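Local coordinates for protein lysine-sensitive aspartokinase 3 (Escherichia coli, PDB 2J0W) that phosphorylates L-aspartate with ATP to give 4-phospho-L-aspartate, the first step of the lysine pathway, and is feedback-inhibited by lysine, at residues T12-F17 against S39-I44; D18-S23 against L124-I129; V49-G54 against E62-I67; I70-L75 against E86-L91. All blocks are in the same frame, centred on the assembly; numbering follows the deposited sequence.

Overall arrangement
All four contacts belong to the amino acid kinase part of the chain. Contact 1 joins two loops beside the substrate site and includes Ser39 of the aspartate pocket. Contact 2 touches it directly, Phe17 CD2 meeting Ile129 CD1 at 3.6 Å, and packs helix 17-27 on helix 108-131. Contact 4 lies about 13 Å, centre to centre, from both contacts 1 and 2, and touches each of them. Contact 3 shares helix 57-75 with contact 4, their centres about 15 Å apart. The side chain of Gln71, in contact 4, is about 11 Å from the bound aspartic acid. The side chain of Ile67, in contact 3, is about 12 Å from the bound aspartic acid.

Contact 1: residues T12-F17 against S39-I44; sequences TSVADF and SASAGI. With ASP (aspartic acid), chain B.
Ser41 carries OG anti to its carbonyl carbon (chi1 -57°), which turns the hydroxyl onto Val14 O, while Val14 has CG2 lodged between its backbone N and carbonyl carbon, directed at the chain around Ser39. The two loops follow the neighbouring parallel strands 5-9 and 33-38 of the amino acid kinase fold, where the loops after the strands build the active site. Ser41 OG donates to Val14 O over 2.6 Å, with a C=O...donor angle of 146° and the donor tilted 29° from the carbonyl plane. Serine suits this place because a short hydroxyl can join two loops that share no backbone hydrogen bond; an alanine here would probably leave Val14 O without this donor and the two loops less firmly tied. Beside the bond two small methyls meet, Ala15 CB and Ala42 CB at 3.8 Å. Small residues here are consistent with the close backbone approach, 4.2 Å between Ala15 CA and Ser41 CA. Val14 CG2, for its part, lies 3.7 Å from Ser39 O, a carbonyl that accepts a hydrogen bond from Ser122 OG. A type II turn from Ser41 to Ile44 then leads into helix 44-51, with Gly43 at the third position, whose positive phi favours glycine. The loop 12-17 leads into helix 17-27, whose N-cap Asp16 bonds Ala19 N through OD1. At the substrate end of the contact Ser39 OG is hydrogen-bonded to Ser201 OG and lies 3.4 Å from OD1 of the bound aspartate.

Contact 2: residues D18-S23 against L124-I129; sequences DAMNRS and LLFVEI
Met20 reaches from helix 17-27 into the side of helix 108-131 and touches Leu125, Phe126 and Ile129 there. These are two of the helices that flank the central sheet of the amino acid kinase fold; over residues 18-23 and 124-129 their axes approach to 10.2 Å and cross at -65°. The CE methyl is wedged between Leu125 CB and Ile129 CD1, at 3.3 Å from each. Met20 SD sits 5.5 Å from the centroid of the Phe126 ring and almost in its plane, a Met-aromatic contact made at the ring edge. Methionine fits because its unbranched chain, with CG anti to the backbone N and further bends at chi2 and chi3, can thread between an aromatic and two branched aliphatic residues. An alanine here would probably open a gap among Leu125, Phe126 and Ile129, because the contacts of CG, SD and CE are gone. Phe126 has its CG anti to its own backbone N (chi1 -161°), and its CE1 comes within 3.2 Å of Met20 O. Ser23 lies against the same ring, its CB 4.2 Å from CE1. One turn along helix 108-131, Ile129 CG2 packs on Asn21 OD1. Farther out, helix 57-75 closes over the cluster through Ile74, which touches both Met20 and Leu125. The polar groups at the border of the cluster find partners outside: Asn21 OD1 accepts a hydrogen bond from Arg133 NH2, and Ser23 OG is hydrogen-bonded to Ser13 O.

Contact 3: residues V49-G54 against E62-I67; sequences VALAEG and EKLDAI
Leu51 and Lys63 mark the closest approach of the two backbones, with their CA atoms 7.2 Å apart. Residues 49-51 form the last part of helix 44-51, after which the chain leaves in a type I turn from Leu51 to Gly54. Gly54 has a positive phi of 94°, a conformation easily taken by glycine, and so lets the chain break from the helix. Residues 62-67 lie within the following helix, 57-75.

Leu51 has the largest share of the contact, and its branched end is shared by three residues. CD2 lies on the aliphatic stem of Lys63, 3.5 Å from CB, the two side chains sliding past each other in opposite directions. CD1 touches Leu64 CD2 at 3.5 Å, the chains oblique to one another. The same CD1 meets Ile67 CD1 tip to tip at 3.6 Å. Lysine can serve at this half-buried border because its methylenes pack while its amino group continues onward: the bend at chi2 (-71°) turns CD aside, farther on CE lies 4.0 Å from Ala50 CB, and NZ makes a long, weak ion pair with Glu59.

The contact thus joins two consecutive helices of the catalytic domain by apolar contacts, with no hydrogen bond between the two segments. Helix 82-102 lies beyond, with Ile95 and Thr96 touching Leu64 and Leu92 touching Ile67, while helix 108-131 meets helix 44-51 through Val115 on Val49 and the turn after it through Thr111 on Ala52.

Contact 4: residues I70-L75 against E86-L91; sequences IQFAIL and EEIERL
Ile88, Phe72 and Glu89 account for most of the surface that helices 57-75 and 82-102 bury here. The two follow each other in the chain and run antiparallel, at 177° with short-segment axes 11.7 Å apart, as a helical hairpin on the flank of the amino acid kinase domain. Ile88 is the main apolar residue of helix 82-102 here. Its CG2 lies 4.3 Å from Gln71 CB and the same distance from Phe72 CE1, and its CG1 faces Leu75 CD1 at 4.5 Å. These are loose van der Waals distances, in keeping with the wide axis separation, and a branched aliphatic chain is long and bulky enough to reach across it. Met121 of helix 108-131 packs on Ile88 as well, so a third helix helps to bury it. Phe72 reaches across with the end of its ring. Leu75 CD2, on the same helix, stands 3.5 Å above the centre of one face, a CH-pi arrangement that supports the ring from that side. Glu89 addresses the ring differently. Its chain bends at chi2 (-62°), and the two side chains cross at about a right angle, ring and carboxylate planes 77° apart. An acidic oxygen suits the rim of a phenyl ring, whose hydrogens carry a slight positive charge, so the approach is probably mildly attractive. The other oxygen, OE1, forms a salt bridge with Arg68 NH2, which helps fix the carboxylate, while OE2 lies in the ring plane at its edge, 3.2 Å from Phe72 CZ.

Contact 1: residues T12-F17 against S39-I44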
# COMPACT_ATOMS: atom_id res chain seq x y z
N THR A 12 -22.50 25.43 17.44
CA THR A 12 -23.93 25.42 17.71
C THR A 12 -24.25 25.51 19.20
O THR A 12 -25.21 26.18 19.59
CB THR A 12 -24.59 24.16 17.17
OG1 THR A 12 -23.96 23.01 17.75
CG2 THR A 12 -24.47 24.10 15.66
N SER A 13 -23.45 24.86 20.03
CA SER A 13 -23.69 24.86 21.48
C SER A 13 -23.44 26.19 22.19
O SER A 13 -23.70 26.31 23.38
CB SER A 13 -22.85 23.77 22.15
OG SER A 13 -23.18 22.51 21.60
N VAL A 14 -22.93 27.18 21.47
CA VAL A 14 -22.69 28.48 22.09
C VAL A 14 -22.90 29.54 21.03
O VAL A 14 -22.32 30.63 21.09
CB VAL A 14 -21.26 28.59 22.65
CG1 VAL A 14 -21.01 27.48 23.66
CG2 VAL A 14 -20.24 28.52 21.51
N ALA A 15 -23.74 29.19 20.06
CA ALA A 15 -24.06 30.05 18.94
C ALA A 15 -24.70 31.32 19.42
O ALA A 15 -24.46 32.39 18.87
CB ALA A 15 -24.98 29.33 17.97
N ASP A 16 -25.53 31.22 20.45
CA ASP A 16 -26.21 32.39 20.97
C ASP A 16 -26.52 32.28 22.45
O ASP A 16 -26.28 31.24 23.07
CB ASP A 16 -27.52 32.63 20.21
CG ASP A 16 -28.40 31.40 20.21
OD1 ASP A 16 -28.49 30.73 21.26
OD2 ASP A 16 -29.00 31.11 19.15
N PHE A 17 -27.07 33.36 22.99
CA PHE A 17 -27.42 33.42 24.40
C PHE A 17 -28.15 32.16 24.91
O PHE A 17 -27.68 31.51 25.84
CB PHE A 17 -28.27 34.66 24.65
CG PHE A 17 -28.53 34.94 26.10
CD1 PHE A 17 -29.79 34.72 26.65
CD2 PHE A 17 -27.51 35.42 26.92
CE1 PHE A 17 -30.03 34.97 28.00
CE2 PHE A 17 -27.74 35.68 28.27
CZ PHE A 17 -29.01 35.45 28.81
N SER A 39 -15.59 26.57 21.80
CA SER A 39 -15.16 26.88 20.45
C SER A 39 -15.83 28.24 20.31
O SER A 39 -16.53 28.67 21.22
CB SER A 39 -15.79 25.94 19.42
OG SER A 39 -15.31 24.61 19.50
N ALA A 40 -15.62 28.92 19.19
CA ALA A 40 -16.25 30.21 18.99
C ALA A 40 -17.67 29.91 18.55
O ALA A 40 -17.97 28.80 18.10
CB ALA A 40 -15.50 30.99 17.92
N SER A 41 -18.54 30.90 18.65
CA SER A 41 -19.93 30.71 18.25
C SER A 41 -20.06 30.36 16.76
O SER A 41 -19.25 30.79 15.94
CB SER A 41 -20.73 31.97 18.57
OG SER A 41 -20.64 32.26 19.95
N ALA A 42 -21.07 29.57 16.44
CA ALA A 42 -21.32 29.14 15.07
C ALA A 42 -21.10 30.28 14.09
O ALA A 42 -21.54 31.41 14.35
CB ALA A 42 -22.74 28.63 14.94
N GLY A 43 -20.41 30.00 12.99
CA GLY A 43 -20.16 31.01 11.96
C GLY A 43 -18.96 31.94 12.16
O GLY A 43 -18.38 32.41 11.19
N ILE A 44 -18.60 32.22 13.41
CA ILE A 44 -17.49 33.11 13.68
C ILE A 44 -16.19 32.71 12.99
O ILE A 44 -15.62 33.49 12.24
CB ILE A 44 -17.23 33.25 15.21
CG1 ILE A 44 -18.37 34.04 15.85
CG2 ILE A 44 -15.94 34.01 15.48
CD1 ILE A 44 -18.55 35.45 15.26
N ASP B . -13.43 27.14 16.17
CA ASP B . -12.66 26.23 15.32
C ASP B . -13.51 25.97 14.06
O ASP B . -14.55 26.66 13.89
CB ASP B . -12.32 24.94 16.12
CG ASP B . -13.50 24.01 16.50
OD1 ASP B . -14.67 24.34 16.13
OD2 ASP B . -13.26 22.94 17.17
OXT ASP B . -13.15 25.04 13.26

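Contact 2: residues D18-S23 against L124-I129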
# COMPACT_ATOMS: atom_id res chain seq x y z
N ASP A 18 -29.28 31.82 24.30
CA ASP A 18 -30.04 30.65 24.72
C ASP A 18 -29.16 29.41 24.77
O ASP A 18 -28.99 28.79 25.82
CB ASP A 18 -31.22 30.40 23.77
CG ASP A 18 -32.22 31.53 23.78
OD1 ASP A 18 -32.58 32.00 24.89
OD2 ASP A 18 -32.65 31.95 22.69
N ALA A 19 -28.61 29.06 23.61
CA ALA A 19 -27.73 27.91 23.46
C ALA A 19 -26.65 27.94 24.53
O ALA A 19 -26.37 26.93 25.20
CB ALA A 19 -27.09 27.94 22.07
N MET A 20 -26.04 29.11 24.68
CA MET A 20 -24.99 29.27 25.66
C MET A 20 -25.55 28.87 27.01
O MET A 20 -24.88 28.22 27.79
CB MET A 20 -24.51 30.72 25.66
CG MET A 20 -23.07 30.86 26.08
SD MET A 20 -22.20 32.10 25.11
CE MET A 20 -22.24 33.46 26.18
N ASN A 21 -26.79 29.27 27.27
CA ASN A 21 -27.46 28.93 28.52
C ASN A 21 -27.69 27.41 28.62
O ASN A 21 -27.36 26.79 29.63
CB ASN A 21 -28.80 29.69 28.62
CG ASN A 21 -28.67 31.01 29.37
OD1 ASN A 21 -28.08 31.08 30.45
ND2 ASN A 21 -29.25 32.07 28.80
N ARG A 22 -28.28 26.82 27.57
CA ARG A 22 -28.49 25.38 27.59
C ARG A 22 -27.19 24.73 28.05
O ARG A 22 -27.19 23.87 28.93
CB ARG A 22 -28.83 24.85 26.19
CG ARG A 22 -30.29 24.89 25.81
CD ARG A 22 -30.49 24.47 24.35
NE ARG A 22 -30.77 25.61 23.49
CZ ARG A 22 -30.03 25.96 22.43
NH1 ARG A 22 -28.96 25.26 22.10
NH2 ARG A 22 -30.38 27.02 21.71
N SER A 23 -26.08 25.17 27.46
CA SER A 23 -24.77 24.64 27.79
C SER A 23 -24.34 24.96 29.21
O SER A 23 -23.68 24.15 29.86
CB SER A 23 -23.72 25.16 26.79
OG SER A 23 -23.97 24.65 25.49
N LEU A 124 -15.29 34.68 26.89
CA LEU A 124 -15.49 35.86 27.74
C LEU A 124 -16.96 36.01 28.08
O LEU A 124 -17.32 36.32 29.21
CB LEU A 124 -15.02 37.13 27.04
CG LEU A 124 -13.53 37.41 27.15
CD1 LEU A 124 -13.22 38.76 26.53
CD2 LEU A 124 -13.14 37.40 28.61
N LEU A 125 -17.81 35.78 27.09
CA LEU A 125 -19.23 35.91 27.30
C LEU A 125 -19.75 34.79 28.18
O LEU A 125 -20.52 35.02 29.12
CB LEU A 125 -19.97 35.91 25.96
CG LEU A 125 -19.59 37.06 25.01
CD1 LEU A 125 -20.40 36.97 23.73
CD2 LEU A 125 -19.81 38.41 25.70
N PHE A 126 -19.31 33.57 27.91
CA PHE A 126 -19.79 32.46 28.71
C PHE A 126 -19.57 32.71 30.20
O PHE A 126 -20.48 32.47 31.00
CB PHE A 126 -19.13 31.15 28.29
CG PHE A 126 -19.89 29.93 28.74
CD1 PHE A 126 -21.12 29.60 28.17
CD2 PHE A 126 -19.40 29.11 29.76
CE1 PHE A 126 -21.84 28.50 28.60
CE2 PHE A 126 -20.11 28.01 30.20
CZ PHE A 126 -21.34 27.70 29.62
N VAL A 127 -18.38 33.18 30.59
CA VAL A 127 -18.13 33.42 32.01
C VAL A 127 -19.19 34.37 32.55
O VAL A 127 -19.68 34.19 33.67
CB VAL A 127 -16.73 34.03 32.29
CG1 VAL A 127 -15.67 33.15 31.68
CG2 VAL A 127 -16.64 35.44 31.75
N GLU A 128 -19.56 35.35 31.73
CA GLU A 128 -20.57 36.32 32.11
C GLU A 128 -21.93 35.67 32.26
O GLU A 128 -22.71 36.02 33.15
CB GLU A 128 -20.65 37.45 31.09
CG GLU A 128 -19.48 38.41 31.19
CD GLU A 128 -19.20 38.82 32.62
OE1 GLU A 128 -20.10 39.41 33.27
OE2 GLU A 128 -18.08 38.54 33.11
N ILE A 129 -22.23 34.71 31.40
CA ILE A 129 -23.50 34.02 31.50
C ILE A 129 -23.52 33.17 32.77
O ILE A 129 -24.58 32.90 33.34
CB ILE A 129 -23.75 33.13 30.28
CG1 ILE A 129 -24.43 33.96 29.19
CG2 ILE A 129 -24.61 31.95 30.64
CD1 ILE A 129 -24.98 33.14 28.05

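Contact 3: residues V49-G54 against E62-I67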
# COMPACT_ATOMS: atom_id res chain seq x y z
N VAL A 49 -11.98 33.49 9.10
CA VAL A 49 -11.07 32.92 8.11
C VAL A 49 -11.22 33.66 6.78
O VAL A 49 -10.23 33.91 6.09
CB VAL A 49 -11.34 31.41 7.92
CG1 VAL A 49 -10.69 30.91 6.63
CG2 VAL A 49 -10.78 30.64 9.12
N ALA A 50 -12.44 34.02 6.42
CA ALA A 50 -12.64 34.73 5.16
C ALA A 50 -11.94 36.09 5.22
O ALA A 50 -11.47 36.59 4.20
CB ALA A 50 -14.12 34.92 4.90
N LEU A 51 -11.88 36.68 6.42
CA LEU A 51 -11.24 37.97 6.59
C LEU A 51 -9.71 37.87 6.56
O LEU A 51 -9.03 38.79 6.11
CB LEU A 51 -11.68 38.61 7.89
CG LEU A 51 -13.10 39.15 7.91
CD1 LEU A 51 -13.49 39.50 9.34
CD2 LEU A 51 -13.19 40.37 7.00
N ALA A 52 -9.17 36.75 7.02
CA ALA A 52 -7.73 36.56 7.02
C ALA A 52 -7.26 36.23 5.61
O ALA A 52 -6.07 36.03 5.37
CB ALA A 52 -7.34 35.45 7.99
N GLU A 53 -8.18 36.16 4.66
CA GLU A 53 -7.79 35.88 3.28
C GLU A 53 -7.50 37.18 2.55
O GLU A 53 -6.87 37.17 1.49
CB GLU A 53 -8.90 35.14 2.54
CG GLU A 53 -8.85 33.64 2.76
CD GLU A 53 -10.01 32.92 2.11
OE1 GLU A 53 -10.05 31.68 2.21
OE2 GLU A 53 -10.88 33.60 1.51
N GLY A 54 -7.94 38.29 3.14
CA GLY A 54 -7.72 39.58 2.52
C GLY A 54 -8.93 39.95 1.68
O GLY A 54 -9.06 39.52 0.54
N GLU A 62 -18.87 43.86 5.59
CA GLU A 62 -20.01 42.99 5.80
C GLU A 62 -19.61 41.92 6.82
O GLU A 62 -20.33 41.67 7.79
CB GLU A 62 -20.43 42.32 4.50
CG GLU A 62 -20.62 43.28 3.34
CD GLU A 62 -20.87 42.55 2.03
OE1 GLU A 62 -20.97 43.23 0.99
OE2 GLU A 62 -20.96 41.31 2.05
N LYS A 63 -18.44 41.32 6.61
CA LYS A 63 -17.98 40.27 7.51
C LYS A 63 -17.81 40.78 8.94
O LYS A 63 -18.22 40.12 9.90
CB LYS A 63 -16.65 39.69 7.04
CG LYS A 63 -16.65 39.22 5.61
CD LYS A 63 -17.47 37.97 5.38
CE LYS A 63 -17.10 37.42 4.00
NZ LYS A 63 -17.90 36.27 3.56
N LEU A 64 -17.19 41.95 9.09
CA LEU A 64 -16.98 42.49 10.42
C LEU A 64 -18.30 42.76 11.10
O LEU A 64 -18.41 42.68 12.33
CB LEU A 64 -16.15 43.77 10.34
CG LEU A 64 -14.75 43.57 9.72
CD1 LEU A 64 -14.11 44.91 9.43
CD2 LEU A 64 -13.88 42.75 10.66
N ASP A 65 -19.33 43.08 10.32
CA ASP A 65 -20.61 43.35 10.92
C ASP A 65 -21.32 42.06 11.30
O ASP A 65 -21.98 41.98 12.35
CB ASP A 65 -21.49 44.17 9.99
CG ASP A 65 -21.58 45.62 10.42
OD1 ASP A 65 -21.74 45.88 11.63
OD2 ASP A 65 -21.49 46.50 9.53
N ALA A 66 -21.20 41.06 10.44
CA ALA A 66 -21.82 39.79 10.75
C ALA A 66 -21.14 39.30 12.05
O ALA A 66 -21.77 38.68 12.90
CB ALA A 66 -21.61 38.79 9.59
N ILE A 67 -19.86 39.59 12.20
CA ILE A 67 -19.14 39.19 13.40
C ILE A 67 -19.63 39.99 14.61
O ILE A 67 -19.90 39.41 15.67
CB ILE A 67 -17.61 39.37 13.23
CG1 ILE A 67 -17.10 38.30 12.26
CG2 ILE A 67 -16.91 39.28 14.58
CD1 ILE A 67 -15.62 38.36 12.03

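Contact 4: residues I70-L75 against E86-L91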
# COMPACT_ATOMS: atom_id res chain seq x y z
N ILE A 70 -23.50 38.85 15.79
CA ILE A 70 -23.48 37.63 16.59
C ILE A 70 -23.06 37.83 18.06
O ILE A 70 -23.64 37.24 18.97
CB ILE A 70 -22.55 36.56 15.93
CG1 ILE A 70 -23.23 36.00 14.68
CG2 ILE A 70 -22.24 35.43 16.91
CD1 ILE A 70 -22.33 35.13 13.84
N GLN A 71 -22.06 38.68 18.27
CA GLN A 71 -21.56 38.96 19.61
C GLN A 71 -22.51 39.82 20.41
O GLN A 71 -22.64 39.66 21.62
CB GLN A 71 -20.20 39.67 19.54
CG GLN A 71 -19.15 38.90 18.79
CD GLN A 71 -19.07 37.47 19.24
OE1 GLN A 71 -19.03 37.19 20.43
NE2 GLN A 71 -19.05 36.55 18.29
N PHE A 72 -23.18 40.76 19.75
CA PHE A 72 -24.10 41.62 20.47
C PHE A 72 -25.44 40.94 20.74
O PHE A 72 -26.13 41.28 21.69
CB PHE A 72 -24.28 42.96 19.74
CG PHE A 72 -23.19 43.95 20.06
CD1 PHE A 72 -21.85 43.66 19.80
CD2 PHE A 72 -23.49 45.17 20.67
CE1 PHE A 72 -20.83 44.55 20.13
CE2 PHE A 72 -22.47 46.07 21.01
CZ PHE A 72 -21.14 45.75 20.74
N ALA A 73 -25.79 39.95 19.93
CA ALA A 73 -27.04 39.24 20.14
C ALA A 73 -27.00 38.69 21.56
O ALA A 73 -28.01 38.66 22.27
CB ALA A 73 -27.17 38.10 19.15
N ILE A 74 -25.80 38.26 21.97
CA ILE A 74 -25.56 37.70 23.29
C ILE A 74 -25.38 38.78 24.34
O ILE A 74 -25.93 38.71 25.43
CB ILE A 74 -24.29 36.86 23.29
CG1 ILE A 74 -24.45 35.66 22.36
CG2 ILE A 74 -23.94 36.45 24.71
CD1 ILE A 74 -23.14 35.06 21.95
N LEU A 75 -24.55 39.77 23.99
CA LEU A 75 -24.22 40.89 24.84
C LEU A 75 -25.46 41.64 25.35
O LEU A 75 -25.61 41.87 26.55
CB LEU A 75 -23.33 41.85 24.05
CG LEU A 75 -22.56 42.92 24.81
CD1 LEU A 75 -21.53 42.25 25.72
CD2 LEU A 75 -21.88 43.85 23.82
N GLU A 86 -16.58 46.82 26.59
CA GLU A 86 -15.29 47.48 26.40
C GLU A 86 -14.35 46.53 25.67
O GLU A 86 -13.75 46.86 24.65
CB GLU A 86 -14.64 47.80 27.74
CG GLU A 86 -15.01 49.14 28.34
CD GLU A 86 -14.33 49.37 29.68
OE1 GLU A 86 -13.22 48.83 29.89
OE2 GLU A 86 -14.89 50.11 30.51
N GLU A 87 -14.23 45.35 26.26
CA GLU A 87 -13.37 44.28 25.78
C GLU A 87 -13.76 43.82 24.39
O GLU A 87 -12.92 43.80 23.49
CB GLU A 87 -13.43 43.12 26.76
CG GLU A 87 -13.01 43.53 28.17
CD GLU A 87 -13.33 42.49 29.23
OE1 GLU A 87 -13.84 41.40 28.88
OE2 GLU A 87 -13.07 42.76 30.42
N ILE A 88 -15.02 43.46 24.22
CA ILE A 88 -15.49 43.02 22.92
C ILE A 88 -15.09 44.07 21.89
O ILE A 88 -14.60 43.74 20.82
CB ILE A 88 -17.02 42.83 22.87
CG1 ILE A 88 -17.47 41.81 23.92
CG2 ILE A 88 -17.43 42.36 21.49
CD1 ILE A 88 -16.83 40.45 23.80
N GLU A 89 -15.30 45.34 22.24
CA GLU A 89 -14.96 46.44 21.35
C GLU A 89 -13.49 46.42 20.97
O GLU A 89 -13.13 46.70 19.82
CB GLU A 89 -15.29 47.78 22.00
CG GLU A 89 -16.78 48.09 22.13
CD GLU A 89 -17.48 48.18 20.80
OE1 GLU A 89 -16.86 48.62 19.81
OE2 GLU A 89 -18.68 47.83 20.75
N ARG A 90 -12.63 46.09 21.93
CA ARG A 90 -11.20 46.01 21.64
C ARG A 90 -11.01 44.88 20.66
O ARG A 90 -10.50 45.09 19.55
CB ARG A 90 -10.40 45.75 22.92
CG ARG A 90 -9.88 47.01 23.62
CD ARG A 90 -10.89 48.17 23.57
NE ARG A 90 -11.01 48.75 22.22
CZ ARG A 90 -12.01 49.53 21.81
NH1 ARG A 90 -13.00 49.83 22.64
NH2 ARG A 90 -12.02 50.00 20.57
N LEU A 91 -11.44 43.69 21.05
CA LEU A 91 -11.32 42.52 20.20
C LEU A 91 -11.86 42.87 18.81
O LEU A 91 -11.16 42.71 17.80
CB LEU A 91 -12.09 41.34 20.81
CG LEU A 91 -11.64 40.99 22.23
CD1 LEU A 91 -12.41 39.80 22.73
CD2 LEU A 91 -10.15 40.69 22.26